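Long-range contact in periplasmic binding protein (Mycobacterium smegmatis, PDB 4MDY), which probably binds an iron-containing solute outside the cell membrane and delivers it to an ABC transporter: residues A93-L107 against I118-E132. Sequence-based numbering, arbitrary orientation.
Sequences AALKPDLIVATNAGL and IAPTVAQTGSEAFFE
Strands 99-102 and 121-123 run parallel, their axes 15° apart, with Ile100 paired to Thr121 and Val101 to Val122. The ladder is made by Ile100 N to Pro120 O, Val122 N to Ile100 O and Ala102 N to Val122 O. On one face, Ile100 CD1 lies 4.0 Å from Ile118 CB, the two side chains crossing at about a right angle. Ile118 CD1 continues to Ala93 CB, 3.7 Å away. On the other face, with CG opposite the backbone N (chi1 -175°) and a bend at the next bond, Leu99 CD1 comes to 3.9 Å from Val122 CG2.

Past the strands, the loops grip each other by polar bonds. Asn104 OD1 accepts a hydrogen bond from Phe131 N at 2.8 Å, the donor standing above the carbonyl plane. The same oxygen sits at the in-plane edge of the Phe130 ring and over a face of the Phe131 ring, offset toward the rim. Gly106 CA packs over a face of Phe130, 3.7 Å from the ring centroid, while Gly106 N donates to Ala129 O at 3.0 Å. Gln124 bends at chi2 (-91°), and its NE2 donates to Leu107 O at 3.0 Å; that oxygen lies close to the plane of the Gln124 amide. One water accepts from Ala105 N and Leu107 N and lies near Ala102 O and Ala129 O, which may share its protons. Another joins Thr103 O, Glu128 O and Glu132 N.

The contact closes a beta-alpha-beta unit through helix 109-116, which packs on Thr121 and Leu107. Helix 134-144 covers Val101 and Val122, helix 89-94 lies against Ile100 and Ile118, and strand 33-35 flanks strand 99-102 on its other side.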
ATOM      1  N   ALA A  93     -19.815  -1.244  15.500  1.00 22.66           N
ATOM      2  CA  ALA A  93     -20.402  -1.192  16.846  1.00 26.06           C
ATOM      3  C   ALA A  93     -20.752  -2.590  17.380  1.00 26.63           C
ATOM      4  O   ALA A  93     -20.479  -2.911  18.542  1.00 26.67           O
ATOM      5  CB  ALA A  93     -21.628  -0.290  16.851  1.00 26.87           C
ATOM      6  N   ALA A  94     -21.327  -3.428  16.523  1.00 26.85           N
ATOM      7  CA  ALA A  94     -21.700  -4.795  16.908  1.00 26.77           C
ATOM      8  C   ALA A  94     -20.490  -5.675  17.241  1.00 25.82           C
ATOM      9  O   ALA A  94     -20.618  -6.647  17.971  1.00 26.12           O
ATOM     10  CB  ALA A  94     -22.542  -5.440  15.816  1.00 26.93           C
ATOM     11  N   LEU A  95     -19.320  -5.331  16.710  1.00 26.42           N
ATOM     12  CA  LEU A  95     -18.085  -6.049  17.024  1.00 27.27           C
ATOM     13  C   LEU A  95     -17.458  -5.644  18.372  1.00 26.53           C
ATOM     14  O   LEU A  95     -16.508  -6.282  18.829  1.00 25.11           O
ATOM     15  CB  LEU A  95     -17.070  -5.889  15.882  1.00 27.68           C
ATOM     16  CG  LEU A  95     -17.481  -6.566  14.569  1.00 31.12           C
ATOM     17  CD1 LEU A  95     -16.715  -5.996  13.383  1.00 34.22           C
ATOM     18  CD2 LEU A  95     -17.301  -8.075  14.648  1.00 31.46           C
ATOM     19  N   LYS A  96     -17.987  -4.600  19.010  1.00 24.23           N
ATOM     20  CA  LYS A  96     -17.569  -4.222  20.365  1.00 28.76           C
ATOM     21  C   LYS A  96     -16.053  -4.049  20.487  1.00 24.20           C
ATOM     22  O   LYS A  96     -15.428  -4.618  21.373  1.00 24.39           O
ATOM     23  CB  LYS A  96     -18.048  -5.264  21.389  1.00 32.67           C
ATOM     24  CG  LYS A  96     -19.553  -5.448  21.442  1.00 38.89           C
ATOM     25  CD  LYS A  96     -20.223  -4.252  22.091  1.00 45.45           C
ATOM     26  CE  LYS A  96     -21.722  -4.461  22.211  1.00 51.09           C
ATOM     27  NZ  LYS A  96     -22.406  -3.229  22.689  1.00 56.80           N
ATOM     28  N   PRO A  97     -15.457  -3.262  19.591  1.00 22.68           N
ATOM     29  CA  PRO A  97     -14.007  -3.106  19.644  1.00 23.60           C
ATOM     30  C   PRO A  97     -13.610  -2.213  20.805  1.00 23.31           C
ATOM     31  O   PRO A  97     -14.466  -1.533  21.369  1.00 23.07           O
ATOM     32  CB  PRO A  97     -13.693  -2.428  18.319  1.00 23.84           C
ATOM     33  CG  PRO A  97     -14.912  -1.623  18.011  1.00 23.91           C
ATOM     34  CD  PRO A  97     -16.079  -2.366  18.602  1.00 24.84           C
ATOM     35  N   ASP A  98     -12.337  -2.240  21.180  1.00 25.87           N
ATOM     36  CA  ASP A  98     -11.793  -1.217  22.078  1.00 25.35           C
ATOM     37  C   ASP A  98     -10.802  -0.286  21.358  1.00 23.65           C
ATOM     38  O   ASP A  98     -10.294   0.655  21.953  1.00 23.71           O
ATOM     39  CB  ASP A  98     -11.201  -1.831  23.355  1.00 28.65           C
ATOM     40  CG  ASP A  98     -10.007  -2.742  23.099  1.00 29.32           C
ATOM     41  OD1 ASP A  98      -9.624  -2.965  21.926  1.00 31.79           O
ATOM     42  OD2 ASP A  98      -9.447  -3.256  24.100  1.00 27.93           O
ATOM     43  N   LEU A  99     -10.538  -0.557  20.077  1.00 22.17           N
ATOM     44  CA  LEU A  99      -9.795   0.375  19.223  1.00 18.54           C
ATOM     45  C   LEU A  99     -10.240   0.213  17.780  1.00 17.65           C
ATOM     46  O   LEU A  99     -10.357  -0.910  17.274  1.00 19.73           O
ATOM     47  CB  LEU A  99      -8.285   0.144  19.313  1.00 17.76           C
ATOM     48  CG  LEU A  99      -7.417   1.159  18.541  1.00 17.78           C
ATOM     49  CD1 LEU A  99      -7.455   2.540  19.183  1.00 19.29           C
ATOM     50  CD2 LEU A  99      -5.973   0.693  18.455  1.00 18.07           C
ATOM     51  N   ILE A 100     -10.485   1.337  17.122  1.00 16.49           N
ATOM     52  CA  ILE A 100     -10.836   1.346  15.717  1.00 19.20           C
ATOM     53  C   ILE A 100      -9.739   2.078  14.963  1.00 18.13           C
ATOM     54  O   ILE A 100      -9.497   3.262  15.207  1.00 17.71           O
ATOM     55  CB  ILE A 100     -12.196   2.028  15.473  1.00 20.75           C
ATOM     56  CG1 ILE A 100     -13.306   1.283  16.230  1.00 20.22           C
ATOM     57  CG2 ILE A 100     -12.528   2.051  13.987  1.00 20.28           C
ATOM     58  CD1 ILE A 100     -14.592   2.072  16.359  1.00 21.15           C
ATOM     59  N   VAL A 101      -9.078   1.374  14.054  1.00 17.40           N
ATOM     60  CA  VAL A 101      -8.045   1.967  13.234  1.00 17.37           C
ATOM     61  C   VAL A 101      -8.620   2.298  11.865  1.00 18.23           C
ATOM     62  O   VAL A 101      -9.040   1.399  11.114  1.00 21.28           O
ATOM     63  CB  VAL A 101      -6.830   1.036  13.107  1.00 17.56           C
ATOM     64  CG1 VAL A 101      -5.745   1.700  12.284  1.00 18.85           C
ATOM     65  CG2 VAL A 101      -6.294   0.675  14.483  1.00 17.84           C
ATOM     66  N   ALA A 102      -8.645   3.597  11.552  1.00 16.80           N
ATOM     67  CA  ALA A 102      -9.229   4.082  10.311  1.00 18.84           C
ATOM     68  C   ALA A 102      -8.401   5.212   9.704  1.00 17.37           C
ATOM     69  O   ALA A 102      -8.874   6.337   9.534  1.00 16.81           O
ATOM     70  CB  ALA A 102     -10.671   4.519  10.536  1.00 18.27           C
ATOM     71  N   THR A 103      -7.160   4.891   9.358  1.00 18.42           N
ATOM     72  CA  THR A 103      -6.251   5.866   8.771  1.00 17.81           C
ATOM     73  C   THR A 103      -6.353   5.881   7.246  1.00 17.29           C
ATOM     74  O   THR A 103      -5.994   6.870   6.616  1.00 16.55           O
ATOM     75  CB  THR A 103      -4.789   5.578   9.180  1.00 17.85           C
ATOM     76  OG1 THR A 103      -4.407   4.279   8.716  1.00 19.38           O
ATOM     77  CG2 THR A 103      -4.632   5.632  10.678  1.00 19.52           C
ATOM     78  N   ASN A 104      -6.874   4.796   6.668  1.00 17.86           N
ATOM     79  CA  ASN A 104      -6.950   4.619   5.220  1.00 18.36           C
ATOM     80  C   ASN A 104      -8.347   4.133   4.831  1.00 18.94           C
ATOM     81  O   ASN A 104      -8.503   3.106   4.169  1.00 17.97           O
ATOM     82  CB  ASN A 104      -5.883   3.609   4.783  1.00 19.36           C
ATOM     83  CG  ASN A 104      -5.682   3.559   3.276  1.00 16.51           C
ATOM     84  OD1 ASN A 104      -6.164   4.409   2.530  1.00 17.04           O
ATOM     85  ND2 ASN A 104      -4.943   2.562   2.825  1.00 19.80           N
ATOM     86  N   ALA A 105      -9.347   4.895   5.263  1.00 20.77           N
ATOM     87  CA  ALA A 105     -10.750   4.490   5.205  1.00 21.15           C
ATOM     88  C   ALA A 105     -11.698   5.571   4.645  1.00 23.07           C
ATOM     89  O   ALA A 105     -12.914   5.364   4.604  1.00 23.92           O
ATOM     90  CB  ALA A 105     -11.197   4.081   6.602  1.00 22.84           C
ATOM     91  N   GLY A 106     -11.152   6.708   4.212  1.00 21.33           N
ATOM     92  CA  GLY A 106     -11.967   7.826   3.735  1.00 22.95           C
ATOM     93  C   GLY A 106     -12.729   8.526   4.848  1.00 24.17           C
ATOM     94  O   GLY A 106     -13.776   9.127   4.619  1.00 25.24           O
ATOM     95  N   LEU A 107     -12.179   8.476   6.054  1.00 25.35           N
ATOM     96  CA  LEU A 107     -12.836   9.023   7.229  1.00 25.88           C
ATOM     97  C   LEU A 107     -13.031  10.534   7.113  1.00 26.54           C
ATOM     98  O   LEU A 107     -12.101  11.251   6.748  1.00 27.03           O
ATOM     99  CB  LEU A 107     -11.997   8.697   8.466  1.00 25.74           C
ATOM    100  CG  LEU A 107     -12.644   8.804   9.837  1.00 29.15           C
ATOM    101  CD1 LEU A 107     -13.798   7.818   9.965  1.00 30.35           C
ATOM    102  CD2 LEU A 107     -11.596   8.554  10.909  1.00 30.65           C
ATOM    103  N   ILE A 118     -18.096   4.664  19.683  1.00 25.15           N
ATOM    104  CA  ILE A 118     -17.949   3.225  19.872  1.00 24.56           C
ATOM    105  C   ILE A 118     -16.672   2.914  20.644  1.00 23.94           C
ATOM    106  O   ILE A 118     -16.695   2.171  21.630  1.00 23.74           O
ATOM    107  CB  ILE A 118     -17.944   2.481  18.520  1.00 25.43           C
ATOM    108  CG1 ILE A 118     -19.213   2.820  17.730  1.00 27.95           C
ATOM    109  CG2 ILE A 118     -17.835   0.972  18.732  1.00 26.16           C
ATOM    110  CD1 ILE A 118     -19.160   2.425  16.268  1.00 30.95           C
ATOM    111  N   ALA A 119     -15.556   3.471  20.179  1.00 24.98           N
ATOM    112  CA  ALA A 119     -14.275   3.250  20.819  1.00 22.78           C
ATOM    113  C   ALA A 119     -13.271   4.295  20.360  1.00 22.00           C
ATOM    114  O   ALA A 119     -13.493   4.982  19.363  1.00 18.14           O
ATOM    115  CB  ALA A 119     -13.757   1.851  20.503  1.00 23.23           C
ATOM    116  N   PRO A 120     -12.157   4.417  21.090  1.00 20.92           N
ATOM    117  CA  PRO A 120     -11.066   5.250  20.599  1.00 20.63           C
ATOM    118  C   PRO A 120     -10.741   4.921  19.145  1.00 18.66           C
ATOM    119  O   PRO A 120     -10.589   3.749  18.785  1.00 20.34           O
ATOM    120  CB  PRO A 120      -9.912   4.879  21.523  1.00 21.53           C
ATOM    121  CG  PRO A 120     -10.575   4.531  22.812  1.00 21.62           C
ATOM    122  CD  PRO A 120     -11.867   3.855  22.422  1.00 22.26           C
ATOM    123  N   THR A 121     -10.662   5.958  18.319  1.00 18.72           N
ATOM    124  CA  THR A 121     -10.559   5.800  16.881  1.00 19.07           C
ATOM    125  C   THR A 121      -9.325   6.553  16.391  1.00 18.91           C
ATOM    126  O   THR A 121      -9.122   7.723  16.737  1.00 20.63           O
ATOM    127  CB  THR A 121     -11.841   6.311  16.198  1.00 19.29           C
ATOM    128  OG1 THR A 121     -12.941   5.470  16.573  1.00 22.30           O
ATOM    129  CG2 THR A 121     -11.711   6.319  14.686  1.00 20.47           C
ATOM    130  N   VAL A 122      -8.502   5.864  15.605  1.00 19.15           N
ATOM    131  CA  VAL A 122      -7.271   6.435  15.058  1.00 19.60           C
ATOM    132  C   VAL A 122      -7.529   6.839  13.612  1.00 18.34           C
ATOM    133  O   VAL A 122      -7.803   5.983  12.761  1.00 17.75           O
ATOM    134  CB  VAL A 122      -6.094   5.431  15.096  1.00 19.87           C
ATOM    135  CG1 VAL A 122      -4.798   6.113  14.656  1.00 19.78           C
ATOM    136  CG2 VAL A 122      -5.932   4.828  16.482  1.00 21.51           C
ATOM    137  N   ALA A 123      -7.435   8.142  13.349  1.00 19.92           N
ATOM    138  CA  ALA A 123      -7.657   8.711  12.024  1.00 21.09           C
ATOM    139  C   ALA A 123      -6.353   9.000  11.294  1.00 19.97           C
ATOM    140  O   ALA A 123      -5.260   8.953  11.876  1.00 18.81           O
ATOM    141  CB  ALA A 123      -8.466  10.000  12.139  1.00 21.07           C
ATOM    142  N   GLN A 124      -6.490   9.322  10.014  1.00 20.31           N
ATOM    143  CA  GLN A 124      -5.384   9.831   9.217  1.00 21.07           C
ATOM    144  C   GLN A 124      -4.749  11.031   9.928  1.00 21.34           C
ATOM    145  O   GLN A 124      -5.410  11.743  10.696  1.00 19.56           O
ATOM    146  CB  GLN A 124      -5.845  10.214   7.807  1.00 20.84           C
ATOM    147  CG  GLN A 124      -6.826  11.383   7.730  1.00 21.91           C
ATOM    148  CD  GLN A 124      -8.287  10.962   7.772  1.00 23.74           C
ATOM    149  OE1 GLN A 124      -8.645   9.937   8.360  1.00 22.41           O
ATOM    150  NE2 GLN A 124      -9.139  11.757   7.143  1.00 24.16           N
ATOM    151  N   THR A 125      -3.468  11.243   9.692  1.00 23.05           N
ATOM    152  CA  THR A 125      -2.732  12.264  10.445  1.00 25.53           C
ATOM    153  C   THR A 125      -2.940  13.662   9.884  1.00 26.06           C
ATOM    154  O   THR A 125      -2.930  14.641  10.634  1.00 30.17           O
ATOM    155  CB  THR A 125      -1.223  11.956  10.473  1.00 27.54           C
ATOM    156  OG1 THR A 125      -0.772  11.672   9.151  1.00 31.73           O
ATOM    157  CG2 THR A 125      -0.939  10.758  11.336  1.00 27.28           C
ATOM    158  N   GLY A 126      -3.120  13.754   8.571  1.00 25.82           N
ATOM    159  CA  GLY A 126      -3.248  15.037   7.894  1.00 29.35           C
ATOM    160  C   GLY A 126      -4.459  15.088   6.985  1.00 29.27           C
ATOM    161  O   GLY A 126      -5.528  14.596   7.338  1.00 29.13           O
ATOM    162  N   SER A 127      -4.279  15.664   5.803  1.00 30.98           N
ATOM    163  CA  SER A 127      -5.392  15.990   4.909  1.00 34.45           C
ATOM    164  C   SER A 127      -5.709  14.932   3.839  1.00 34.77           C
ATOM    165  O   SER A 127      -6.551  15.169   2.972  1.00 35.08           O
ATOM    166  CB  SER A 127      -5.099  17.326   4.230  1.00 38.80           C
ATOM    167  OG  SER A 127      -3.930  17.231   3.438  1.00 43.60           O
ATOM    168  N   GLU A 128      -5.047  13.775   3.894  1.00 32.70           N
ATOM    169  CA  GLU A 128      -5.320  12.685   2.957  1.00 31.24           C
ATOM    170  C   GLU A 128      -6.069  11.570   3.680  1.00 27.82           C
ATOM    171  O   GLU A 128      -5.524  10.922   4.571  1.00 22.54           O
ATOM    172  CB  GLU A 128      -4.018  12.159   2.351  1.00 35.49           C
ATOM    173  CG  GLU A 128      -3.214  13.220   1.602  1.00 42.24           C
ATOM    174  CD  GLU A 128      -3.973  13.841   0.431  1.00 47.04           C
ATOM    175  OE1 GLU A 128      -4.764  13.129  -0.228  1.00 49.14           O
ATOM    176  OE2 GLU A 128      -3.772  15.048   0.165  1.00 58.45           O
ATOM    177  N   ALA A 129      -7.322  11.358   3.286  1.00 26.38           N
ATOM    178  CA  ALA A 129      -8.227  10.447   3.987  1.00 22.84           C
ATOM    179  C   ALA A 129      -8.050   9.013   3.505  1.00 20.32           C
ATOM    180  O   ALA A 129      -8.431   8.072   4.197  1.00 20.00           O
ATOM    181  CB  ALA A 129      -9.664  10.903   3.803  1.00 25.16           C
ATOM    182  N   PHE A 130      -7.485   8.877   2.306  1.00 19.71           N
ATOM    183  CA  PHE A 130      -7.019   7.609   1.762  1.00 20.97           C
ATOM    184  C   PHE A 130      -5.541   7.733   1.394  1.00 19.46           C
ATOM    185  O   PHE A 130      -5.098   8.772   0.906  1.00 17.32           O
ATOM    186  CB  PHE A 130      -7.786   7.243   0.494  1.00 23.99           C
ATOM    187  CG  PHE A 130      -9.127   6.599   0.737  1.00 24.93           C
ATOM    188  CD1 PHE A 130      -9.212   5.319   1.265  1.00 23.99           C
ATOM    189  CD2 PHE A 130     -10.301   7.255   0.388  1.00 26.58           C
ATOM    190  CE1 PHE A 130     -10.434   4.715   1.466  1.00 24.58           C
ATOM    191  CE2 PHE A 130     -11.534   6.657   0.588  1.00 25.77           C
ATOM    192  CZ  PHE A 130     -11.600   5.384   1.124  1.00 25.34           C
ATOM    193  N   PHE A 131      -4.797   6.657   1.607  1.00 20.90           N
ATOM    194  CA  PHE A 131      -3.429   6.519   1.111  1.00 20.56           C
ATOM    195  C   PHE A 131      -2.492   7.654   1.528  1.00 18.80           C
ATOM    196  O   PHE A 131      -1.728   8.162   0.716  1.00 19.86           O
ATOM    197  CB  PHE A 131      -3.438   6.329  -0.410  1.00 22.95           C
ATOM    198  CG  PHE A 131      -4.305   5.185  -0.859  1.00 25.71           C
ATOM    199  CD1 PHE A 131      -4.064   3.900  -0.398  1.00 28.71           C
ATOM    200  CD2 PHE A 131      -5.370   5.393  -1.722  1.00 28.37           C
ATOM    201  CE1 PHE A 131      -4.863   2.840  -0.793  1.00 30.77           C
ATOM    202  CE2 PHE A 131      -6.174   4.336  -2.118  1.00 29.86           C
ATOM    203  CZ  PHE A 131      -5.920   3.061  -1.653  1.00 29.00           C
ATOM    204  N   GLU A 132      -2.555   8.036   2.800  1.00 18.47           N
ATOM    205  CA  GLU A 132      -1.530   8.902   3.392  1.00 19.54           C
ATOM    206  C   GLU A 132      -0.195   8.151   3.412  1.00 18.54           C
ATOM    207  O   GLU A 132      -0.178   6.916   3.338  1.00 18.52           O
ATOM    208  CB  GLU A 132      -1.924   9.324   4.812  1.00 20.06           C
ATOM    209  CG  GLU A 132      -1.848   8.214   5.856  1.00 22.41           C
ATOM    210  CD  GLU A 132      -2.125   8.682   7.271  1.00 23.04           C
ATOM    211  OE1 GLU A 132      -2.260   9.900   7.517  1.00 28.55           O
ATOM    212  OE2 GLU A 132      -2.195   7.809   8.152  1.00 26.61           O
TER
HETATM  213  O   HOH W   1      -9.373   7.428   6.778  1.00 19.39           O
HETATM  214  O   HOH W   2      -4.904   8.116   4.392  1.00 17.10           O